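Local coordinates for endoribonuclease L-PSP/chorismate mutase-like domain-containing protein (Agrobacterium tumefaciens, PDB 3D01) that is of unknown function but has the fold of the YjgF-like family of putative endoribonucleases and chorismate mutase-like proteins, and assembles as a trimer, at residues 107-112 / 116-121; 124-129 / 139-144; 58-63 / 74-79; 51-56 / 81-86. All blocks are in the same frame, centred on the assembly; numbering follows the deposited sequence.

Contact 1 (107-112 / 116-121); sequences GFVASV and VEQHLV
Gln118, in the first turn of helix 118-133, lies across Val109 near the end of strand 99-110, and the two elements open the beta-alpha-beta unit completed by strand 140-146. The chain passes from strand to helix in a short loop, and Val109 and Gln118 are the closest pair of backbones, their CA atoms 6.2 Å apart. From the backbone outward, Gln118 first sets its CB 4.0 Å from CG2 of Val109. CG comes closer still, 3.7 Å from CB of Val109, and so presses the aliphatic half of the glutamine against the valine at an oblique angle. At CG the chain bends (chi2 86°), and the bend carries the amide off the valine toward Ser111. There NE2 donates to Ser111 OG at 3.1 Å, with a fairly straight N-H...O angle of 157° and the oxygen somewhat tilted from the amide plane. The same NE2 also makes weak hydrogen bonds to Phe115 O and to Ser148 OG of the second subunit, so this buried amide is tied to the subunit interface.

One turn further along the helix, Val121 meets Val109 tip to tip, CG1 of Val121 lying 3.8 Å from CG2 of Val109. The apolar seam is therefore built from one valine touching helix residues a turn apart, Gln118 and Val121, with the polar pair at its end. Ser111, just past the strand, is itself held by it: its OG donates to Val109 O at 2.8 Å, approaching from above the carbonyl plane.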
loop_
_atom_site.group_PDB
_atom_site.type_symbol
_atom_site.label_atom_id
_atom_site.label_comp_id
_atom_site.label_asym_id
_atom_site.label_seq_id
_atom_site.Cartn_x
_atom_site.Cartn_y
_atom_site.Cartn_z
ATOM N N GLY I 107 -3.997 -2.803 6.687
ATOM C CA GLY I 107 -3.863 -3.080 8.101
ATOM C C GLY I 107 -2.522 -3.726 8.392
ATOM O O GLY I 107 -2.258 -4.855 7.967
ATOM N N PHE I 108 -1.685 -2.986 9.117
ATOM C CA PHE I 108 -0.353 -3.414 9.475
ATOM C C PHE I 108 -0.354 -3.794 10.944
ATOM O O PHE I 108 -0.616 -2.949 11.788
ATOM C CB PHE I 108 0.643 -2.278 9.254
ATOM C CG PHE I 108 0.548 -1.638 7.908
ATOM C CD1 PHE I 108 0.836 -2.351 6.777
ATOM C CD2 PHE I 108 0.193 -0.310 7.779
ATOM C CE1 PHE I 108 0.750 -1.763 5.528
ATOM C CE2 PHE I 108 0.119 0.286 6.529
ATOM C CZ PHE I 108 0.402 -0.429 5.419
ATOM N N VAL I 109 -0.044 -5.056 11.252
ATOM C CA VAL I 109 -0.110 -5.582 12.620
ATOM C C VAL I 109 1.302 -6.009 13.100
ATOM O O VAL I 109 1.910 -6.900 12.501
ATOM C CB VAL I 109 -1.049 -6.802 12.688
ATOM C CG1 VAL I 109 -1.148 -7.331 14.126
ATOM C CG2 VAL I 109 -2.421 -6.458 12.065
ATOM N N ALA I 110 1.791 -5.376 14.160
ATOM C CA ALA I 110 3.136 -5.682 14.693
ATOM C C ALA I 110 3.011 -7.089 15.290
ATOM O O ALA I 110 2.132 -7.352 16.144
ATOM C CB ALA I 110 3.592 -4.610 15.734
ATOM N N SER I 111 3.803 -8.031 14.754
ATOM C CA SER I 111 3.568 -9.458 15.009
ATOM C C SER I 111 4.853 -10.206 15.296
ATOM O O SER I 111 5.866 -9.964 14.635
ATOM C CB SER I 111 2.926 -10.155 13.787
ATOM O OG SER I 111 1.729 -9.546 13.361
ATOM N N VAL I 112 4.785 -11.170 16.209
ATOM C CA VAL I 112 5.845 -12.189 16.249
ATOM C C VAL I 112 5.570 -13.143 15.070
ATOM O O VAL I 112 4.452 -13.243 14.583
ATOM C CB VAL I 112 5.951 -12.977 17.591
ATOM C CG1 VAL I 112 6.359 -12.080 18.792
ATOM C CG2 VAL I 112 4.638 -13.758 17.931
ATOM N N VAL I 116 -0.342 -15.458 13.370
ATOM C CA VAL I 116 -0.863 -15.586 12.004
ATOM C C VAL I 116 -2.361 -15.256 11.893
ATOM O O VAL I 116 -3.051 -15.736 10.998
ATOM C CB VAL I 116 -0.533 -17.010 11.437
ATOM C CG1 VAL I 116 0.960 -17.164 11.249
ATOM C CG2 VAL I 116 -1.121 -18.129 12.346
ATOM N N GLU I 117 -2.852 -14.422 12.795
ATOM C CA GLU I 117 -4.265 -14.026 12.786
ATOM C C GLU I 117 -4.408 -12.520 12.614
ATOM O O GLU I 117 -5.297 -11.874 13.188
ATOM C CB GLU I 117 -4.963 -14.525 14.050
ATOM C CG GLU I 117 -5.078 -16.027 14.071
ATOM C CD GLU I 117 -5.527 -16.558 15.415
ATOM O OE1 GLU I 117 -4.993 -16.167 16.459
ATOM O OE2 GLU I 117 -6.382 -17.432 15.420
ATOM N N GLN I 118 -3.572 -11.973 11.750
ATOM C CA GLN I 118 -3.657 -10.553 11.430
ATOM C C GLN I 118 -5.017 -10.166 10.826
ATOM O O GLN I 118 -5.489 -9.059 11.026
ATOM C CB GLN I 118 -2.533 -10.101 10.516
ATOM C CG GLN I 118 -1.123 -10.197 11.100
ATOM C CD GLN I 118 -0.481 -11.557 10.930
ATOM O OE1 GLN I 118 -1.090 -12.493 10.381
ATOM N NE2 GLN I 118 0.785 -11.670 11.365
ATOM N N HIS I 119 -5.625 -11.080 10.084
ATOM C CA HIS I 119 -7.001 -10.861 9.542
ATOM C C HIS I 119 -8.004 -10.633 10.672
ATOM O O HIS I 119 -8.847 -9.739 10.590
ATOM C CB HIS I 119 -7.441 -12.000 8.630
ATOM C CG HIS I 119 -7.363 -13.349 9.272
ATOM N ND1 HIS I 119 -6.175 -13.909 9.704
ATOM C CD2 HIS I 119 -8.325 -14.256 9.545
ATOM C CE1 HIS I 119 -6.423 -15.097 10.225
ATOM N NE2 HIS I 119 -7.720 -15.325 10.150
ATOM N N LEU I 120 -7.895 -11.406 11.748
ATOM C CA LEU I 120 -8.786 -11.247 12.893
ATOM C C LEU I 120 -8.562 -9.907 13.580
ATOM O O LEU I 120 -9.518 -9.269 14.089
ATOM C CB LEU I 120 -8.557 -12.379 13.872
ATOM C CG LEU I 120 -8.840 -13.762 13.295
ATOM C CD1 LEU I 120 -8.824 -14.776 14.455
ATOM C CD2 LEU I 120 -10.130 -13.776 12.518
ATOM N N VAL I 121 -7.303 -9.476 13.611
ATOM C CA VAL I 121 -6.967 -8.190 14.222
ATOM C C VAL I 121 -7.590 -7.047 13.447
ATOM O O VAL I 121 -8.241 -6.182 14.014
ATOM C CB VAL I 121 -5.438 -8.006 14.343
ATOM C CG1 VAL I 121 -5.090 -6.542 14.751
ATOM C CG2 VAL I 121 -4.876 -9.081 15.314
#

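Contact 2 (124-129 / 139-144); sequences GASNLI and HARAAV
Ser126 OG, on the inner side of helix 118-133, is where two polar side chains from the far segment converge: His139 and Arg141, the latter on strand 140-146. Hydrogen bonds dominate. Arg141 NH1 donates to Ser126 OG at 2.8 Å, with an N-H...O angle of 159° and the oxygen close to the guanidinium plane. The same Ser126 OG lies at the edge of the His139 ring, near its plane and 2.8 Å from NE2 of His139, and either partner could give the proton. The serine oxygen is thus gripped twice in a buried setting. The arginine comes to it by a chain that is extended as far as CD and then bent at chi3 (80°), which brings NH1 to the serine oxygen.

Van der Waals contact supports these bonds. The imidazole edge rests on the serine backbone and side chain, CE1 of His139 being 3.5 Å from Ser126 CA. A turn later Ile129 makes a looser approach, its CG2 4.3 Å from His139 ND1.

Further partners hold both side chains. His139 ND1 is hydrogen-bonded to Gly137 O, so both ring nitrogens have partners. Arg141 NH1 also bonds Asn123 OD1, NH2 reaches His119 O weakly, and Tyr35 of the second subunit makes a cation-pi contact with the guanidinium. A buried arginine is thereby surrounded by acceptors and an aromatic ring at a subunit interface. Helix and returning strand are the second half of a beta-alpha-beta crossover, whose parallel strands, 99-110 and 140-146, lie side by side in the sheet of this YjgF-like fold.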
loop_
_atom_site.group_PDB
_atom_site.type_symbol
_atom_site.label_atom_id
_atom_site.label_comp_id
_atom_site.label_asym_id
_atom_site.label_seq_id
_atom_site.Cartn_x
_atom_site.Cartn_y
_atom_site.Cartn_z
ATOM N N GLY I 124 -11.260 -5.970 13.636
ATOM C CA GLY I 124 -11.595 -4.853 14.569
ATOM C C GLY I 124 -11.952 -3.562 13.820
ATOM O O GLY I 124 -13.006 -2.945 14.052
ATOM N N ALA I 125 -11.102 -3.166 12.875
ATOM C CA ALA I 125 -11.298 -1.930 12.104
ATOM C C ALA I 125 -12.437 -2.182 11.112
ATOM O O ALA I 125 -13.394 -1.413 11.029
ATOM C CB ALA I 125 -9.984 -1.517 11.371
ATOM N N SER I 126 -12.342 -3.259 10.346
ATOM C CA SER I 126 -13.320 -3.478 9.281
ATOM C C SER I 126 -14.744 -3.508 9.812
ATOM O O SER I 126 -15.641 -2.898 9.218
ATOM C CB SER I 126 -13.022 -4.767 8.509
ATOM O OG SER I 126 -11.755 -4.726 7.910
ATOM N N ASN I 127 -14.952 -4.220 10.922
ATOM C CA ASN I 127 -16.283 -4.346 11.528
ATOM C C ASN I 127 -16.817 -2.981 12.007
ATOM O O ASN I 127 -18.001 -2.631 11.815
ATOM C CB ASN I 127 -16.218 -5.323 12.692
ATOM C CG ASN I 127 -16.028 -6.771 12.251
ATOM O OD1 ASN I 127 -16.198 -7.133 11.074
ATOM N ND2 ASN I 127 -15.687 -7.616 13.207
ATOM N N LEU I 128 -15.933 -2.200 12.595
ATOM C CA LEU I 128 -16.289 -0.898 13.121
ATOM C C LEU I 128 -16.679 0.019 11.959
ATOM O O LEU I 128 -17.730 0.660 11.981
ATOM C CB LEU I 128 -15.139 -0.310 13.989
ATOM C CG LEU I 128 -15.402 1.084 14.586
ATOM C CD1 LEU I 128 -14.619 1.330 15.879
ATOM C CD2 LEU I 128 -15.170 2.231 13.574
ATOM N N ILE I 129 -15.844 0.071 10.936
ATOM C CA ILE I 129 -16.113 0.914 9.763
ATOM C C ILE I 129 -17.387 0.528 8.990
ATOM O O ILE I 129 -18.178 1.416 8.646
ATOM C CB ILE I 129 -14.909 0.912 8.807
ATOM C CG1 ILE I 129 -13.750 1.645 9.487
ATOM C CG2 ILE I 129 -15.313 1.496 7.449
ATOM C CD1 ILE I 129 -12.454 1.577 8.742
ATOM N N HIS I 139 -15.126 -2.527 2.263
ATOM C CA HIS I 139 -13.883 -2.112 1.607
ATOM C C HIS I 139 -13.028 -3.301 1.227
ATOM O O HIS I 139 -13.170 -4.392 1.829
ATOM C CB HIS I 139 -13.067 -1.262 2.590
ATOM C CG HIS I 139 -12.996 -1.856 3.968
ATOM N ND1 HIS I 139 -14.005 -1.686 4.901
ATOM C CD2 HIS I 139 -12.079 -2.677 4.547
ATOM C CE1 HIS I 139 -13.704 -2.369 5.991
ATOM N NE2 HIS I 139 -12.533 -2.962 5.812
ATOM N N ALA I 140 -12.156 -3.077 0.242
ATOM C CA ALA I 140 -11.024 -3.977 -0.050
ATOM C C ALA I 140 -9.981 -3.811 1.068
ATOM O O ALA I 140 -9.975 -2.797 1.801
ATOM C CB ALA I 140 -10.404 -3.700 -1.395
ATOM N N ARG I 141 -9.087 -4.799 1.199
ATOM C CA ARG I 141 -8.207 -4.806 2.362
ATOM C C ARG I 141 -6.947 -5.617 2.123
ATOM O O ARG I 141 -6.966 -6.559 1.347
ATOM C CB ARG I 141 -8.929 -5.484 3.531
ATOM C CG ARG I 141 -8.477 -5.110 4.885
ATOM C CD ARG I 141 -9.397 -5.743 5.971
ATOM N NE ARG I 141 -9.110 -7.148 6.263
ATOM C CZ ARG I 141 -9.646 -7.820 7.295
ATOM N NH1 ARG I 141 -10.468 -7.234 8.119
ATOM N NH2 ARG I 141 -9.326 -9.078 7.527
ATOM N N ALA I 142 -5.887 -5.244 2.833
ATOM C CA ALA I 142 -4.751 -6.126 3.076
ATOM C C ALA I 142 -4.494 -6.154 4.581
ATOM O O ALA I 142 -4.705 -5.162 5.276
ATOM C CB ALA I 142 -3.527 -5.669 2.346
ATOM N N ALA I 143 -4.046 -7.296 5.075
ATOM C CA ALA I 143 -3.744 -7.477 6.489
ATOM C C ALA I 143 -2.422 -8.242 6.556
ATOM O O ALA I 143 -2.321 -9.352 6.027
ATOM C CB ALA I 143 -4.842 -8.245 7.182
ATOM N N VAL I 144 -1.426 -7.666 7.210
ATOM C CA VAL I 144 -0.040 -8.160 7.120
ATOM C C VAL I 144 0.659 -8.004 8.477
ATOM O O VAL I 144 0.333 -7.081 9.265
ATOM C CB VAL I 144 0.703 -7.438 5.991
ATOM C CG1 VAL I 144 0.086 -7.773 4.630
ATOM C CG2 VAL I 144 0.722 -5.933 6.223
#

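Contact 3 (58-63 / 74-79); sequences IAVTGL and QRAAEL
Ala59 and Val60, in the loop that follows strand 57-58, rest on Leu79 and Ala76 of helix 70-91. The tight part is small and wholly apolar. CB of Ala59 stands 3.4 Å from CD1 of Leu79, closer than carbon atoms usually pack. A turn earlier on the helix, Val60 straddles the methyl of Ala76: Val60 CB lies 3.7 Å from Ala76 CB, and Val60 CG2 is 3.8 Å from that same carbon. With CG1 anti to the backbone N (chi1 -175°), both valine methyls flank the alanine, whose short side chain lets the backbones come together, CA to CA 5.7 Å between Val60 and Ala76. Pro52 touches both Ala76 and Leu79, and Phe23 packs on Leu79, so the helix side of the seam continues into neighbouring parts of the fold.

Outward the contact thins. Ala59 is exposed, and Arg75, although it leaves the helix toward the loop, turns its guanidinium away, beside Glu78 on its own helix. Thr61 points off the helix as well; it belongs to the pocket that holds the polyether ligand, together with Asp67 and Asn152. The loop is also anchored through its backbone, where Val60 and Gly62 hydrogen-bond to the backbones of Ser154 and Asn152. Across these two segments, then, loop and helix meet through apolar carbon contacts, with no hydrogen bond between them.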
loop_
_atom_site.group_PDB
_atom_site.type_symbol
_atom_site.label_atom_id
_atom_site.label_comp_id
_atom_site.label_asym_id
_atom_site.label_seq_id
_atom_site.Cartn_x
_atom_site.Cartn_y
_atom_site.Cartn_z
ATOM N N ILE I 58 -0.767 6.459 22.677
ATOM C CA ILE I 58 -0.829 5.205 21.918
ATOM C C ILE I 58 -1.346 4.168 22.890
ATOM O O ILE I 58 -0.618 3.733 23.780
ATOM C CB ILE I 58 0.542 4.750 21.388
ATOM C CG1 ILE I 58 1.208 5.819 20.521
ATOM C CG2 ILE I 58 0.390 3.412 20.649
ATOM C CD1 ILE I 58 0.721 5.897 19.137
ATOM N N ALA I 59 -2.592 3.747 22.708
ATOM C CA ALA I 59 -3.306 2.919 23.670
ATOM C C ALA I 59 -2.877 1.465 23.732
ATOM O O ALA I 59 -3.049 0.832 24.761
ATOM C CB ALA I 59 -4.816 2.978 23.398
ATOM N N VAL I 60 -2.342 0.927 22.638
ATOM C CA VAL I 60 -1.981 -0.494 22.583
ATOM C C VAL I 60 -0.612 -0.604 21.865
ATOM O O VAL I 60 -0.455 -0.174 20.744
ATOM C CB VAL I 60 -3.020 -1.340 21.836
ATOM C CG1 VAL I 60 -2.664 -2.874 21.906
ATOM C CG2 VAL I 60 -4.449 -1.074 22.351
ATOM N N THR I 61 0.353 -1.154 22.593
ATOM C CA THR I 61 1.732 -1.230 22.171
ATOM C C THR I 61 2.301 -2.628 22.347
ATOM O O THR I 61 1.880 -3.420 23.199
ATOM C CB THR I 61 2.640 -0.277 22.980
ATOM O OG1 THR I 61 2.521 -0.595 24.381
ATOM C CG2 THR I 61 2.277 1.216 22.715
ATOM N N GLY I 62 3.316 -2.911 21.541
ATOM C CA GLY I 62 3.957 -4.224 21.538
ATOM C C GLY I 62 3.450 -5.149 20.438
ATOM O O GLY I 62 2.628 -4.771 19.567
ATOM N N LEU I 63 4.004 -6.356 20.458
ATOM C CA LEU I 63 3.808 -7.326 19.401
ATOM C C LEU I 63 2.667 -8.216 19.716
ATOM O O LEU I 63 2.566 -8.808 20.803
ATOM C CB LEU I 63 5.036 -8.209 19.189
ATOM C CG LEU I 63 6.355 -7.514 18.935
ATOM C CD1 LEU I 63 7.556 -8.527 18.818
ATOM C CD2 LEU I 63 6.228 -6.668 17.698
ATOM N N GLN I 74 -7.430 -6.220 18.422
ATOM C CA GLN I 74 -8.672 -5.776 17.796
ATOM C C GLN I 74 -9.100 -4.382 18.291
ATOM O O GLN I 74 -9.533 -3.559 17.504
ATOM C CB GLN I 74 -9.790 -6.786 18.030
ATOM C CG GLN I 74 -9.633 -8.012 17.152
ATOM C CD GLN I 74 -10.541 -9.160 17.531
ATOM O OE1 GLN I 74 -10.970 -9.289 18.688
ATOM N NE2 GLN I 74 -10.853 -10.017 16.544
ATOM N N ARG I 75 -9.009 -4.125 19.582
ATOM C CA ARG I 75 -9.237 -2.776 20.096
ATOM C C ARG I 75 -8.293 -1.765 19.494
ATOM O O ARG I 75 -8.682 -0.675 19.155
ATOM C CB ARG I 75 -9.027 -2.727 21.593
ATOM C CG ARG I 75 -9.420 -1.383 22.246
ATOM C CD ARG I 75 -10.894 -1.034 22.049
ATOM N NE ARG I 75 -11.734 -2.210 22.297
ATOM C CZ ARG I 75 -13.062 -2.221 22.346
ATOM N NH1 ARG I 75 -13.763 -1.103 22.201
ATOM N NH2 ARG I 75 -13.698 -3.374 22.551
ATOM N N ALA I 76 -7.015 -2.111 19.400
ATOM C CA ALA I 76 -6.076 -1.268 18.659
ATOM C C ALA I 76 -6.558 -0.941 17.235
ATOM O O ALA I 76 -6.526 0.218 16.823
ATOM C CB ALA I 76 -4.657 -1.907 18.613
ATOM N N ALA I 77 -7.019 -1.960 16.501
ATOM C CA ALA I 77 -7.470 -1.778 15.120
ATOM C C ALA I 77 -8.692 -0.797 15.078
ATOM O O ALA I 77 -8.774 0.116 14.245
ATOM C CB ALA I 77 -7.827 -3.128 14.514
ATOM N N GLU I 78 -9.593 -0.987 16.024
ATOM C CA GLU I 78 -10.785 -0.110 16.204
ATOM C C GLU I 78 -10.352 1.331 16.394
ATOM O O GLU I 78 -10.876 2.226 15.728
ATOM C CB GLU I 78 -11.604 -0.559 17.401
ATOM C CG GLU I 78 -12.440 -1.837 17.190
ATOM C CD GLU I 78 -13.098 -2.385 18.466
ATOM O OE1 GLU I 78 -12.627 -2.143 19.605
ATOM O OE2 GLU I 78 -14.132 -3.086 18.324
ATOM N N LEU I 79 -9.371 1.548 17.283
ATOM C CA LEU I 79 -8.821 2.883 17.521
ATOM C C LEU I 79 -8.166 3.505 16.275
ATOM O O LEU I 79 -8.359 4.691 15.971
ATOM C CB LEU I 79 -7.871 2.874 18.716
ATOM C CG LEU I 79 -8.505 2.760 20.112
ATOM C CD1 LEU I 79 -7.399 2.624 21.143
ATOM C CD2 LEU I 79 -9.480 3.919 20.443
#

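Contact 4 (51-56 / 81-86); sequences LPMESG and AVNILA
The chain at 51-56 makes an inverse gamma turn centred on Pro52, closed by Met53 N to Leu51 O at 2.8 Å, then runs briefly as strand past helix 70-91, with the CA atoms of Met53 and Asn83 7.0 Å apart. Asn83 is the one helix residue here that reaches across. Its amide group lies against the end of strand 44-54, facing the backbone of Leu51 and Met53, and its side chain crosses that of Met53, a selenomethionine, at about a right angle. CB of Met53 is the part that touches the amide group; beyond it the chain bends at chi2 (-58°) and again at chi3, curling the selenium away from the helix. Asn83 CG is 3.9 Å from Met53 CB and equally far from Leu51 O, so the buried amide sits between the turn and the strand.

Pro26 packs on Asn83 from a loop, and Pro52 touches Ala76, Leu79 and Cys80, earlier on the same helix. On the helix face toward strand 155-163, Ile84 meets Ile157 and Ala159. This is the helix-on-sheet layering of the YjgF-like alpha/beta fold, with helix 70-91 laid against the sheet and the end of strand 44-54 passing beside it.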
loop_
_atom_site.group_PDB
_atom_site.type_symbol
_atom_site.label_atom_id
_atom_site.label_comp_id
_atom_site.label_asym_id
_atom_site.label_seq_id
_atom_site.Cartn_x
_atom_site.Cartn_y
_atom_site.Cartn_z
ATOM N N LEU I 51 -2.452 5.343 14.014
ATOM C CA LEU I 51 -2.028 4.520 15.126
ATOM C C LEU I 51 -3.178 4.467 16.121
ATOM O O LEU I 51 -4.150 5.222 15.970
ATOM C CB LEU I 51 -0.776 5.141 15.755
ATOM C CG LEU I 51 0.378 5.437 14.788
ATOM C CD1 LEU I 51 1.582 6.091 15.535
ATOM C CD2 LEU I 51 0.816 4.152 14.062
ATOM N N PRO I 52 -3.106 3.567 17.112
ATOM C CA PRO I 52 -4.240 3.417 18.039
ATOM C C PRO I 52 -4.264 4.482 19.140
ATOM O O PRO I 52 -4.044 4.166 20.305
ATOM C CB PRO I 52 -4.076 1.987 18.602
ATOM C CG PRO I 52 -2.653 1.639 18.351
ATOM C CD PRO I 52 -2.068 2.540 17.303
HETATM N N MSE I 53 -4.519 5.729 18.724
HETATM C CA MSE I 53 -4.485 6.905 19.599
HETATM C C MSE I 53 -5.799 7.057 20.338
HETATM O O MSE I 53 -6.867 7.067 19.724
HETATM C CB MSE I 53 -4.309 8.187 18.771
HETATM C CG MSE I 53 -3.145 8.230 17.849
HETATM SE SE MSE I 53 -1.542 7.956 18.903
HETATM C CE MSE I 53 -1.753 9.488 20.094
ATOM N N GLU I 54 -5.707 7.205 21.656
ATOM C CA GLU I 54 -6.852 7.439 22.516
ATOM C C GLU I 54 -6.348 8.428 23.574
ATOM O O GLU I 54 -5.327 8.173 24.205
ATOM C CB GLU I 54 -7.320 6.131 23.169
ATOM C CG GLU I 54 -8.720 6.233 23.774
ATOM C CD GLU I 54 -9.304 4.904 24.240
ATOM O OE1 GLU I 54 -8.548 4.043 24.756
ATOM O OE2 GLU I 54 -10.545 4.735 24.135
ATOM N N SER I 55 -7.015 9.582 23.706
ATOM C CA SER I 55 -6.587 10.637 24.643
ATOM C C SER I 55 -5.167 11.083 24.421
ATOM O O SER I 55 -4.418 11.328 25.367
ATOM C CB SER I 55 -6.735 10.163 26.082
ATOM O OG SER I 55 -8.051 9.697 26.286
ATOM N N GLY I 56 -4.786 11.176 23.168
ATOM C CA GLY I 56 -3.467 11.612 22.823
ATOM C C GLY I 56 -2.361 10.634 23.194
ATOM O O GLY I 56 -1.211 11.030 23.243
ATOM N N ALA I 81 -9.020 2.798 13.276
ATOM C CA ALA I 81 -10.205 3.103 12.450
ATOM C C ALA I 81 -10.892 4.381 12.886
ATOM O O ALA I 81 -11.316 5.157 12.050
ATOM C CB ALA I 81 -11.189 1.935 12.481
ATOM N N VAL I 82 -11.002 4.613 14.180
ATOM C CA VAL I 82 -11.628 5.869 14.695
ATOM C C VAL I 82 -10.759 7.085 14.303
ATOM O O VAL I 82 -11.247 8.146 13.897
ATOM C CB VAL I 82 -11.854 5.792 16.242
ATOM C CG1 VAL I 82 -12.189 7.186 16.863
ATOM C CG2 VAL I 82 -12.923 4.728 16.602
ATOM N N ASN I 83 -9.441 6.925 14.384
ATOM C CA ASN I 83 -8.540 7.972 13.949
ATOM C C ASN I 83 -8.623 8.202 12.445
ATOM O O ASN I 83 -8.581 9.338 11.996
ATOM C CB ASN I 83 -7.108 7.682 14.427
ATOM C CG ASN I 83 -6.939 7.948 15.909
ATOM O OD1 ASN I 83 -7.069 7.055 16.760
ATOM N ND2 ASN I 83 -6.681 9.174 16.227
ATOM N N ILE I 84 -8.821 7.139 11.672
ATOM C CA ILE I 84 -9.060 7.292 10.231
ATOM C C ILE I 84 -10.323 8.126 10.058
ATOM O O ILE I 84 -10.307 9.100 9.335
ATOM C CB ILE I 84 -9.201 5.936 9.475
ATOM C CG1 ILE I 84 -7.820 5.251 9.340
ATOM C CG2 ILE I 84 -9.782 6.140 8.061
ATOM C CD1 ILE I 84 -7.893 3.804 8.877
ATOM N N LEU I 85 -11.391 7.756 10.757
ATOM C CA LEU I 85 -12.674 8.503 10.632
ATOM C C LEU I 85 -12.534 9.985 11.034
ATOM O O LEU I 85 -13.135 10.874 10.398
ATOM C CB LEU I 85 -13.761 7.800 11.419
ATOM C CG LEU I 85 -14.206 6.440 10.880
ATOM C CD1 LEU I 85 -15.253 5.786 11.836
ATOM C CD2 LEU I 85 -14.760 6.594 9.454
ATOM N N ALA I 86 -11.741 10.255 12.075
ATOM C CA ALA I 86 -11.453 11.628 12.478
ATOM C C ALA I 86 -10.753 12.413 11.368
ATOM O O ALA I 86 -11.087 13.562 11.124
ATOM C CB ALA I 86 -10.647 11.675 13.782
#

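Helices 70-91 and 118-133 tie the four contacts together. Contacts 3 and 4 share the first, about 10 Å apart between centres, and Ala59 N lies 2.8 Å from Pro52 O, a probable hydrogen bond between their loop and strand segments. Contacts 1 and 2 share the second, with centres about 11 Å apart, and their strands pair through Val109 N and Val144 O at 2.9 Å. The helices themselves meet where Ala125 CB of contact 2 is 3.8 Å from Ala81 CB of contact 4. Contact 3 alone contains a ligand-pocket residue, Thr61, while contacts 1 and 2 both touch the second subunit; contacts 1 and 4 do not touch, their nearest atoms about 8 Å apart.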